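Local coordinates for Slr0280 protein (PDB 5H3K), which is of unknown function but contains a phosphodiester glycosidase (NAGPA-family) domain, so it may act on sugars held in phosphodiester linkage, at residues A[153-158]-A[168-173]; A[174-179]-A[189-194]; A[406-411]-A[464-469]; A[429-434]-A[441-446]. All coordinates share one frame; numbering follows the deposited sequence.

Contact 1 (A[153-158]-A[168-173]); sequences ILTVRD and VLELSQ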
# COMPACT_ATOMS: atom_id res chain seq x y z
N ILE A 153 -27.06 19.98 -13.59
CA ILE A 153 -27.27 20.45 -12.23
C ILE A 153 -28.33 21.55 -12.26
O ILE A 153 -28.14 22.57 -12.91
CB ILE A 153 -25.96 21.00 -11.63
CG1 ILE A 153 -24.88 19.92 -11.65
CG2 ILE A 153 -26.21 21.51 -10.21
CD1 ILE A 153 -23.51 20.42 -11.20
N LEU A 154 -29.44 21.33 -11.56
CA LEU A 154 -30.57 22.26 -11.63
C LEU A 154 -30.52 23.33 -10.54
O LEU A 154 -30.79 24.50 -10.80
CB LEU A 154 -31.89 21.48 -11.56
CG LEU A 154 -31.99 20.37 -12.61
CD1 LEU A 154 -33.23 19.50 -12.38
CD2 LEU A 154 -31.99 20.95 -14.02
N THR A 155 -30.19 22.93 -9.31
CA THR A 155 -30.02 23.88 -8.22
C THR A 155 -28.87 23.45 -7.31
O THR A 155 -28.50 22.28 -7.29
CB THR A 155 -31.30 24.00 -7.35
OG1 THR A 155 -31.61 22.71 -6.80
CG2 THR A 155 -32.49 24.50 -8.16
N VAL A 156 -28.32 24.41 -6.57
CA VAL A 156 -27.35 24.12 -5.54
C VAL A 156 -27.83 24.80 -4.26
O VAL A 156 -28.07 26.00 -4.25
CB VAL A 156 -25.94 24.64 -5.91
CG1 VAL A 156 -24.95 24.30 -4.81
CG2 VAL A 156 -25.48 24.04 -7.22
N ARG A 157 -28.04 24.01 -3.20
CA ARG A 157 -28.52 24.53 -1.92
C ARG A 157 -27.58 24.08 -0.81
O ARG A 157 -26.98 23.01 -0.93
CB ARG A 157 -29.94 24.02 -1.63
CG ARG A 157 -30.98 24.42 -2.68
CD ARG A 157 -31.29 25.91 -2.62
NE ARG A 157 -32.20 26.33 -3.69
CZ ARG A 157 -31.81 26.96 -4.80
NH1 ARG A 157 -30.53 27.27 -4.99
NH2 ARG A 157 -32.71 27.31 -5.71
N ASP A 158 -27.44 24.86 0.25
CA ASP A 158 -26.64 24.42 1.40
C ASP A 158 -27.31 24.75 2.73
O ASP A 158 -28.21 25.57 2.77
CB ASP A 158 -25.21 25.00 1.34
CG ASP A 158 -25.17 26.51 1.58
OD1 ASP A 158 -24.88 27.26 0.61
OD2 ASP A 158 -25.38 26.96 2.72
N VAL A 168 -26.32 20.39 -1.38
CA VAL A 168 -27.14 19.50 -2.18
C VAL A 168 -27.19 19.97 -3.62
O VAL A 168 -27.57 21.12 -3.90
CB VAL A 168 -28.58 19.39 -1.61
CG1 VAL A 168 -29.46 18.55 -2.53
CG2 VAL A 168 -28.55 18.80 -0.20
N LEU A 169 -26.78 19.10 -4.55
CA LEU A 169 -26.95 19.39 -5.97
C LEU A 169 -28.15 18.62 -6.48
O LEU A 169 -28.10 17.39 -6.55
CB LEU A 169 -25.72 18.95 -6.77
CG LEU A 169 -24.44 19.76 -6.79
CD1 LEU A 169 -24.19 20.50 -5.51
CD2 LEU A 169 -23.30 18.81 -7.04
N GLU A 170 -29.22 19.33 -6.85
CA GLU A 170 -30.34 18.68 -7.55
C GLU A 170 -29.97 18.44 -9.01
O GLU A 170 -29.47 19.35 -9.69
CB GLU A 170 -31.64 19.49 -7.44
CG GLU A 170 -32.79 18.83 -8.23
CD GLU A 170 -34.14 19.49 -8.01
OE1 GLU A 170 -34.33 20.15 -6.96
OE2 GLU A 170 -35.03 19.35 -8.89
N LEU A 171 -30.19 17.22 -9.49
CA LEU A 171 -29.76 16.84 -10.83
C LEU A 171 -30.95 16.40 -11.68
O LEU A 171 -31.94 15.91 -11.16
CB LEU A 171 -28.79 15.67 -10.73
CG LEU A 171 -27.58 15.88 -9.83
CD1 LEU A 171 -26.79 14.57 -9.69
CD2 LEU A 171 -26.71 16.99 -10.41
N SER A 172 -30.83 16.54 -13.00
CA SER A 172 -31.88 16.10 -13.91
C SER A 172 -31.84 14.59 -14.16
O SER A 172 -32.87 13.97 -14.47
CB SER A 172 -31.78 16.83 -15.24
OG SER A 172 -30.58 16.49 -15.90
N GLN A 173 -30.65 14.01 -14.04
CA GLN A 173 -30.43 12.58 -14.28
C GLN A 173 -29.32 12.13 -13.35
O GLN A 173 -28.57 12.96 -12.82
CB GLN A 173 -29.99 12.33 -15.73
CG GLN A 173 -31.00 12.76 -16.81
CD GLN A 173 -32.25 11.91 -16.80
OE1 GLN A 173 -32.22 10.75 -16.39
NE2 GLN A 173 -33.36 12.47 -17.28
O HOH W 1 -30.21 21.64 -4.45
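The hairpin of strands 153-161 and 164-171, an edge pair of a four-stranded antiparallel sheet, is offset at L154 in a way consistent with a beta bulge. L154 N reaches E170 O at 2.7 Å, in the carbonyl plane, and L154, with psi at -43°, departs from the extended conformation of its strand. The return bond from E170 N to T155 O is long and bent, 3.1 Å with 143° at the hydrogen, from above the plane of the T155 carbonyl. T155 N, buried here, has no partner in the model. Farther along the pairing recovers: R157 and V168 exchange two nearly straight bonds, V168 N meeting R157 O at 2.7 Å almost along the C=O axis.

One face is apolar. I153 CG1 runs beside L171 CD2 at 3.7 Å, and V156 CG1, anti to its backbone N, lies 3.9 Å from L169 CD1. On the face of T155 and E170, T155 OG1 sits against E170 CB at 3.3 Å, put there by chi1 of 59°, the crowded position between backbone N and carbonyl carbon. T155 CB in turn lies over the guanidinium of R157. Outside the hairpin, F107 meets L171, A192 meets I153 and L259 meets L169. A water joins the strands, 2.9 Å from T155 OG1 and donating to V168 O at 2.7 Å.

Contact 2 (A[174-179]-A[189-194]); sequences PAFWQV and TINASS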
# COMPACT_ATOMS: atom_id res chain seq x y z
N PRO A 174 -29.20 10.81 -13.14
CA PRO A 174 -28.04 10.29 -12.39
C PRO A 174 -26.75 10.74 -13.06
O PRO A 174 -26.73 10.96 -14.28
CB PRO A 174 -28.20 8.78 -12.52
CG PRO A 174 -29.68 8.57 -12.65
CD PRO A 174 -30.14 9.74 -13.51
N ALA A 175 -25.69 10.87 -12.28
CA ALA A 175 -24.42 11.34 -12.82
C ALA A 175 -23.26 10.65 -12.14
O ALA A 175 -23.27 10.45 -10.93
CB ALA A 175 -24.32 12.86 -12.65
N PHE A 176 -22.25 10.28 -12.92
CA PHE A 176 -21.02 9.74 -12.34
C PHE A 176 -20.29 10.86 -11.59
O PHE A 176 -20.32 12.01 -12.02
CB PHE A 176 -20.14 9.19 -13.43
CG PHE A 176 -20.80 8.12 -14.26
CD1 PHE A 176 -21.49 7.09 -13.64
CD2 PHE A 176 -20.74 8.16 -15.64
CE1 PHE A 176 -22.11 6.09 -14.39
CE2 PHE A 176 -21.35 7.16 -16.41
CZ PHE A 176 -22.04 6.13 -15.78
N TRP A 177 -19.64 10.51 -10.49
CA TRP A 177 -18.90 11.51 -9.73
C TRP A 177 -17.73 10.88 -8.98
O TRP A 177 -17.69 9.66 -8.78
CB TRP A 177 -19.84 12.25 -8.77
CG TRP A 177 -20.56 11.31 -7.84
CD1 TRP A 177 -21.74 10.66 -8.09
CD2 TRP A 177 -20.14 10.91 -6.53
NE1 TRP A 177 -22.08 9.88 -7.00
CE2 TRP A 177 -21.12 10.02 -6.04
CE3 TRP A 177 -19.03 11.22 -5.74
CZ2 TRP A 177 -21.02 9.43 -4.78
CZ3 TRP A 177 -18.94 10.63 -4.48
CH2 TRP A 177 -19.92 9.74 -4.02
N GLN A 178 -16.78 11.72 -8.59
CA GLN A 178 -15.66 11.29 -7.76
C GLN A 178 -15.32 12.42 -6.80
O GLN A 178 -15.74 13.57 -6.99
CB GLN A 178 -14.46 10.94 -8.63
CG GLN A 178 -13.98 12.08 -9.51
CD GLN A 178 -12.87 11.67 -10.48
OE1 GLN A 178 -11.69 11.89 -10.23
NE2 GLN A 178 -13.26 11.06 -11.60
N VAL A 179 -14.57 12.09 -5.74
CA VAL A 179 -14.18 13.09 -4.75
C VAL A 179 -12.73 12.87 -4.33
O VAL A 179 -12.31 11.74 -4.13
CB VAL A 179 -15.16 13.10 -3.52
CG1 VAL A 179 -15.35 11.69 -2.96
CG2 VAL A 179 -14.69 14.07 -2.43
N THR A 189 -15.94 16.09 -8.35
CA THR A 189 -16.09 16.21 -9.80
C THR A 189 -17.34 15.43 -10.18
O THR A 189 -17.49 14.27 -9.78
CB THR A 189 -14.88 15.64 -10.56
OG1 THR A 189 -13.68 16.27 -10.10
CG2 THR A 189 -15.01 15.88 -12.06
N ILE A 190 -18.24 16.07 -10.91
CA ILE A 190 -19.48 15.43 -11.36
C ILE A 190 -19.63 15.56 -12.87
O ILE A 190 -19.45 16.64 -13.44
CB ILE A 190 -20.72 16.09 -10.74
CG1 ILE A 190 -20.54 16.30 -9.25
CG2 ILE A 190 -21.97 15.28 -11.04
CD1 ILE A 190 -20.64 17.75 -8.85
N ASN A 191 -19.96 14.45 -13.53
CA ASN A 191 -20.21 14.48 -14.96
C ASN A 191 -21.64 14.96 -15.21
O ASN A 191 -22.49 14.21 -15.69
CB ASN A 191 -19.97 13.10 -15.59
CG ASN A 191 -20.21 13.09 -17.11
OD1 ASN A 191 -20.62 12.07 -17.68
ND2 ASN A 191 -19.95 14.22 -17.78
N ALA A 192 -21.89 16.22 -14.83
CA ALA A 192 -23.18 16.87 -15.06
C ALA A 192 -22.88 18.33 -15.38
O ALA A 192 -22.03 18.94 -14.73
CB ALA A 192 -24.07 16.78 -13.82
N SER A 193 -23.56 18.89 -16.37
CA SER A 193 -23.31 20.25 -16.80
C SER A 193 -24.07 21.21 -15.91
O SER A 193 -25.11 20.86 -15.35
CB SER A 193 -23.74 20.44 -18.26
OG SER A 193 -25.14 20.27 -18.39
N SER A 194 -23.55 22.43 -15.75
CA SER A 194 -24.25 23.44 -14.97
C SER A 194 -24.60 24.65 -15.83
O SER A 194 -23.73 25.47 -16.14
CB SER A 194 -23.40 23.90 -13.78
OG SER A 194 -23.98 25.04 -13.18
O HOH W 2 -22.67 11.19 -15.62
O HOH W 3 -12.77 15.20 -7.69
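An inverse gamma turn centred on N191 lies at the open end of the beta hairpin formed by strands 177-182 and 185-190, the first two strands of a four-stranded antiparallel sheet. The turn is identified by psi of 65° at N191 and by a weak bond from A192 N back to I190 O at 2.8 Å. Within the turn, the N-H of N191 itself bonds F176 O at 2.9 Å, with 175° at the hydrogen and the donor almost on the C=O axis. Q178 and T189 form a hydrogen-bonded pair with two in-plane bonds. Between these, W177 and I190 make a close non-hydrogen-bonded pair, where W177 CA approaches T189 O to 3.1 Å in a CA-H...O contact.

Apolar side chains meet beside the turn. A175 CB touches I190 CG2 at 3.7 Å and A192 CB at 4.1 Å. The indole of W177 leaves the hairpin: chi1 of 56° holds CG in the crowded position between backbone N and carbonyl carbon, and A175 O lies in the ring plane at its edge. The W177 side chain touches V250, T252 and L259, and I190 also touches L259, which is consistent with the two four-stranded sheets packing face to face, as in a beta sandwich. On the opposite face Q178 CG runs alongside T189 CB at 3.8 Å. The amide of N191 is held outside the hairpin, ND2 binding S235 OG. A water closes the flank, accepting from F176 N at 2.9 Å and donating to N191 O at 3.0 Å.

Contact 3 (A[406-411]-A[464-469]); sequences GYVQRG and IDRGNQ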
# COMPACT_ATOMS: atom_id res chain seq x y z
N GLY A 406 20.76 0.67 2.31
CA GLY A 406 21.08 2.09 2.29
C GLY A 406 21.58 2.60 3.62
O GLY A 406 21.94 3.79 3.75
N TYR A 407 21.63 1.72 4.62
CA TYR A 407 22.06 2.13 5.95
C TYR A 407 23.60 2.10 6.11
O TYR A 407 24.24 1.06 5.97
CB TYR A 407 21.38 1.27 7.02
CG TYR A 407 21.69 1.68 8.45
CD1 TYR A 407 21.34 2.94 8.93
CD2 TYR A 407 22.32 0.81 9.31
CE1 TYR A 407 21.63 3.32 10.24
CE2 TYR A 407 22.60 1.17 10.63
CZ TYR A 407 22.26 2.43 11.08
OH TYR A 407 22.54 2.78 12.39
N VAL A 408 24.17 3.26 6.43
CA VAL A 408 25.63 3.40 6.45
C VAL A 408 26.22 3.50 7.85
O VAL A 408 25.96 4.45 8.60
CB VAL A 408 26.07 4.63 5.64
CG1 VAL A 408 27.58 4.72 5.61
CG2 VAL A 408 25.53 4.56 4.23
N GLN A 409 27.02 2.50 8.20
CA GLN A 409 27.80 2.50 9.44
C GLN A 409 29.18 1.89 9.16
O GLN A 409 29.37 1.19 8.17
CB GLN A 409 27.10 1.69 10.53
CG GLN A 409 25.77 2.26 11.02
CD GLN A 409 25.90 3.60 11.74
OE1 GLN A 409 26.95 3.90 12.32
NE2 GLN A 409 24.84 4.40 11.71
N ARG A 410 30.14 2.18 10.03
CA ARG A 410 31.42 1.51 9.92
C ARG A 410 31.20 0.01 10.06
O ARG A 410 30.42 -0.44 10.91
CB ARG A 410 32.39 2.02 10.98
CG ARG A 410 32.85 3.45 10.72
CD ARG A 410 33.65 4.02 11.89
NE ARG A 410 35.03 3.54 11.91
CZ ARG A 410 35.45 2.49 12.62
NH1 ARG A 410 34.59 1.81 13.37
NH2 ARG A 410 36.73 2.14 12.58
N GLY A 411 31.87 -0.77 9.22
CA GLY A 411 31.71 -2.22 9.24
C GLY A 411 31.86 -2.80 7.84
O GLY A 411 32.27 -2.10 6.92
N ILE A 464 32.06 -4.39 0.62
CA ILE A 464 32.37 -2.98 0.87
C ILE A 464 32.90 -2.84 2.30
O ILE A 464 32.24 -3.24 3.27
CB ILE A 464 31.13 -2.08 0.70
CG1 ILE A 464 30.65 -2.08 -0.76
CG2 ILE A 464 31.43 -0.66 1.15
CD1 ILE A 464 31.69 -1.58 -1.75
N ASP A 465 34.10 -2.29 2.43
CA ASP A 465 34.67 -2.08 3.76
C ASP A 465 34.55 -0.61 4.10
O ASP A 465 35.12 0.24 3.41
CB ASP A 465 36.13 -2.53 3.78
CG ASP A 465 36.79 -2.39 5.14
OD1 ASP A 465 36.09 -2.01 6.12
OD2 ASP A 465 38.00 -2.69 5.24
N ARG A 466 33.80 -0.31 5.15
CA ARG A 466 33.67 1.06 5.64
C ARG A 466 34.39 1.17 6.99
O ARG A 466 34.02 0.49 7.96
CB ARG A 466 32.19 1.45 5.76
CG ARG A 466 31.42 1.29 4.45
CD ARG A 466 29.99 1.76 4.58
NE ARG A 466 29.33 1.82 3.28
CZ ARG A 466 28.21 1.17 2.98
NH1 ARG A 466 27.63 0.40 3.88
NH2 ARG A 466 27.68 1.28 1.76
N GLY A 467 35.44 1.98 7.03
CA GLY A 467 36.22 2.16 8.25
C GLY A 467 37.36 1.18 8.45
O GLY A 467 37.76 0.91 9.59
N ASN A 468 37.90 0.64 7.35
CA ASN A 468 39.04 -0.27 7.40
C ASN A 468 38.88 -1.44 8.37
O ASN A 468 39.73 -1.66 9.24
CB ASN A 468 40.33 0.50 7.73
CG ASN A 468 40.71 1.46 6.64
OD1 ASN A 468 41.06 1.05 5.53
ND2 ASN A 468 40.67 2.76 6.94
N GLN A 469 37.80 -2.19 8.21
CA GLN A 469 37.52 -3.30 9.11
C GLN A 469 38.16 -4.60 8.64
O GLN A 469 38.16 -5.60 9.36
CB GLN A 469 36.01 -3.47 9.27
CG GLN A 469 35.31 -2.21 9.71
CD GLN A 469 35.76 -1.76 11.09
OE1 GLN A 469 35.50 -2.44 12.08
NE2 GLN A 469 36.44 -0.62 11.15
O HOH W 4 24.99 -0.63 3.89
O HOH W 5 26.76 0.00 6.75
O HOH W 6 29.46 -0.91 6.48
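R466 carries this junction between loop 406-411 and the end of strand 460-466. Its CB and CD pass Q409 O, the CD at 3.7 Å, the chain running extended to NE. V408 CG1 crosses at about a right angle, 4.0 Å from R466 CD, over one guanidinium face; I464 CG2 lies over the other. At the tip, NE forms a salt bridge with E430, NH2 binds the hydroxyls of Y415 and Y423, and NH1 gives an in-plane bond to a water at 2.8 Å that donates to Y407 O.

The backbone bonds G411 N to R466 O, 2.8 Å, and R466 N to G411 O begin the antiparallel pairing of strands 411-415 and 460-466. Beside them Q469 CG rests 3.6 Å from G411 CA. Q469 NE2 bonds G467 O at 2.6 Å and lies over the R410 guanidinium face, donors with no bond between them; guanidinium and amide planes are 77° apart. An alanine here would lose the CG contact with G411 and the NE2 bond to G467 O, and would probably leave the turn at G467 less firmly held.

With a carboxylate, two hydroxyls and water around it, the R466 guanidinium is likely to stay charged despite its burial.

Contact 4 (A[429-434]-A[441-446]); sequences NEQVYV and TAQYPL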
# COMPACT_ATOMS: atom_id res chain seq x y z
N ASN A 429 35.89 7.15 1.41
CA ASN A 429 36.99 6.28 1.79
C ASN A 429 36.57 4.82 1.99
O ASN A 429 36.97 4.18 2.97
CB ASN A 429 37.71 6.83 3.02
CG ASN A 429 38.17 8.26 2.83
OD1 ASN A 429 38.65 8.63 1.76
ND2 ASN A 429 38.02 9.08 3.87
N GLU A 430 35.76 4.31 1.08
CA GLU A 430 35.37 2.90 1.11
C GLU A 430 36.41 2.08 0.36
O GLU A 430 37.10 2.60 -0.53
CB GLU A 430 33.99 2.70 0.47
CG GLU A 430 32.88 3.42 1.21
CD GLU A 430 31.49 3.07 0.71
OE1 GLU A 430 30.53 3.39 1.44
OE2 GLU A 430 31.36 2.48 -0.38
N GLN A 431 36.54 0.80 0.72
CA GLN A 431 37.31 -0.15 -0.07
C GLN A 431 36.34 -1.16 -0.66
O GLN A 431 35.46 -1.65 0.05
CB GLN A 431 38.33 -0.88 0.80
CG GLN A 431 39.62 -0.11 1.04
CD GLN A 431 40.45 0.05 -0.23
OE1 GLN A 431 40.80 -0.93 -0.89
NE2 GLN A 431 40.75 1.29 -0.57
N VAL A 432 36.48 -1.48 -1.94
CA VAL A 432 35.63 -2.50 -2.55
C VAL A 432 36.44 -3.71 -2.99
O VAL A 432 37.53 -3.57 -3.56
CB VAL A 432 34.77 -1.95 -3.72
CG1 VAL A 432 35.65 -1.37 -4.82
CG2 VAL A 432 33.85 -3.06 -4.30
N TYR A 433 35.90 -4.90 -2.73
CA TYR A 433 36.47 -6.15 -3.23
C TYR A 433 35.44 -6.77 -4.16
O TYR A 433 34.30 -7.02 -3.76
CB TYR A 433 36.78 -7.10 -2.08
CG TYR A 433 37.74 -6.51 -1.07
CD1 TYR A 433 39.09 -6.81 -1.10
CD2 TYR A 433 37.29 -5.63 -0.09
CE1 TYR A 433 39.97 -6.25 -0.17
CE2 TYR A 433 38.16 -5.06 0.84
CZ TYR A 433 39.50 -5.38 0.80
OH TYR A 433 40.35 -4.83 1.73
N VAL A 434 35.85 -6.99 -5.41
CA VAL A 434 34.97 -7.58 -6.41
C VAL A 434 35.05 -9.10 -6.33
O VAL A 434 36.15 -9.67 -6.37
CB VAL A 434 35.32 -7.10 -7.83
CG1 VAL A 434 34.33 -7.66 -8.83
CG2 VAL A 434 35.34 -5.58 -7.89
N THR A 441 38.42 -10.95 -7.43
CA THR A 441 39.03 -10.66 -8.72
C THR A 441 39.66 -9.27 -8.78
O THR A 441 40.52 -9.01 -9.64
CB THR A 441 38.00 -10.82 -9.85
OG1 THR A 441 38.67 -10.67 -11.11
CG2 THR A 441 36.94 -9.76 -9.72
N ALA A 442 39.27 -8.38 -7.88
CA ALA A 442 39.81 -7.02 -7.86
C ALA A 442 39.58 -6.34 -6.51
O ALA A 442 38.70 -6.75 -5.75
CB ALA A 442 39.21 -6.19 -9.00
N GLN A 443 40.39 -5.33 -6.21
CA GLN A 443 40.18 -4.46 -5.05
C GLN A 443 40.44 -3.03 -5.50
O GLN A 443 41.42 -2.78 -6.22
CB GLN A 443 41.12 -4.82 -3.89
CG GLN A 443 41.16 -3.77 -2.77
CD GLN A 443 42.14 -4.12 -1.65
OE1 GLN A 443 42.84 -5.13 -1.71
NE2 GLN A 443 42.19 -3.28 -0.61
N TYR A 444 39.56 -2.10 -5.12
CA TYR A 444 39.71 -0.69 -5.46
C TYR A 444 39.30 0.20 -4.29
O TYR A 444 38.40 -0.16 -3.52
CB TYR A 444 38.82 -0.29 -6.63
CG TYR A 444 38.94 -1.12 -7.87
CD1 TYR A 444 40.04 -1.01 -8.71
CD2 TYR A 444 37.92 -1.99 -8.24
CE1 TYR A 444 40.14 -1.77 -9.86
CE2 TYR A 444 38.01 -2.75 -9.39
CZ TYR A 444 39.12 -2.64 -10.20
OH TYR A 444 39.20 -3.40 -11.35
N PRO A 445 39.92 1.38 -4.18
CA PRO A 445 39.42 2.39 -3.25
C PRO A 445 38.24 3.12 -3.90
O PRO A 445 38.23 3.29 -5.12
CB PRO A 445 40.60 3.34 -3.10
CG PRO A 445 41.29 3.27 -4.45
CD PRO A 445 41.14 1.84 -4.89
N LEU A 446 37.25 3.49 -3.10
CA LEU A 446 36.17 4.35 -3.56
C LEU A 446 36.19 5.56 -2.64
O LEU A 446 35.55 5.55 -1.58
CB LEU A 446 34.82 3.64 -3.46
CG LEU A 446 34.64 2.36 -4.27
CD1 LEU A 446 33.31 1.68 -3.93
CD2 LEU A 446 34.73 2.67 -5.75
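Y433 and Q443 lie side by side on one face of a beta hairpin, strands 430-436 and 439-446, with ring and amide planes 37° apart. Q443 CG makes an off-centre CH-pi contact, 4.3 Å from the centroid of the Y433 ring. Extended beyond CG, Q443 carries NE2 across to Q431 OE1 at 2.7 Å. The two amides stand 71° apart, so the bond lies in the plane of the Q443 amide but arrives above the carbonyl plane of Q431. A bend at chi2 turns the Q431 side chain to the opposite strand, where its NE2 sits 3.2 Å from P445 CA. An alanine at Q431 would lose this acceptor, and would probably leave the Q443 amide less fixed beside the tyrosine.

The other face is largely apolar. V432 CG1 touches Y444 CB at 3.8 Å, near the plane of the tyrosine ring at its edge, and L446 CG at 3.9 Å. M454 lies against V432, V434, Y444 and L446. V434 CG1 runs beside T441 CG2 at 3.5 Å, a tight carbon pair in a geometry consistent with a beta bulge: T441 N bonds V434 O while V434 N bonds A442 O, with T441 psi at -20°.

Six backbone bonds join the strands, the one from V432 N to Y444 O being 2.8 Å and practically straight. P445, lacking an N-H, occupies a non-hydrogen-bonded position and forfeits no cross-strand bond. The buried carboxylate of E430 is salt-bridged by R466 and hydrogen-bonded with Y423 and S427, which would probably favour its ionised form.

How the contacts relate
The four contacts form two clusters on opposite sides of the chain's centre. Contacts 1 and 2 belong to successive hairpins, their centres 11 Å apart. I153 N lies 2.8 Å from S193 O, a probable hydrogen bond, and L169 CD2 packs on I190 CD1 at 3.4 Å, joining two four-stranded sheets. Contacts 3 and 4, centres 12 Å apart, share one sheet through neighbouring strands 460-466 and 430-436. There R466 NE meets E430 OE1 in a salt bridge of 2.7 Å, and D465 N probably bonds Q431 O. The hairpin of contact 4 falls, in sequence, between the two segments of contact 3. The clusters are remote: contacts 2 and 3 have nearest atoms about 35 Å apart.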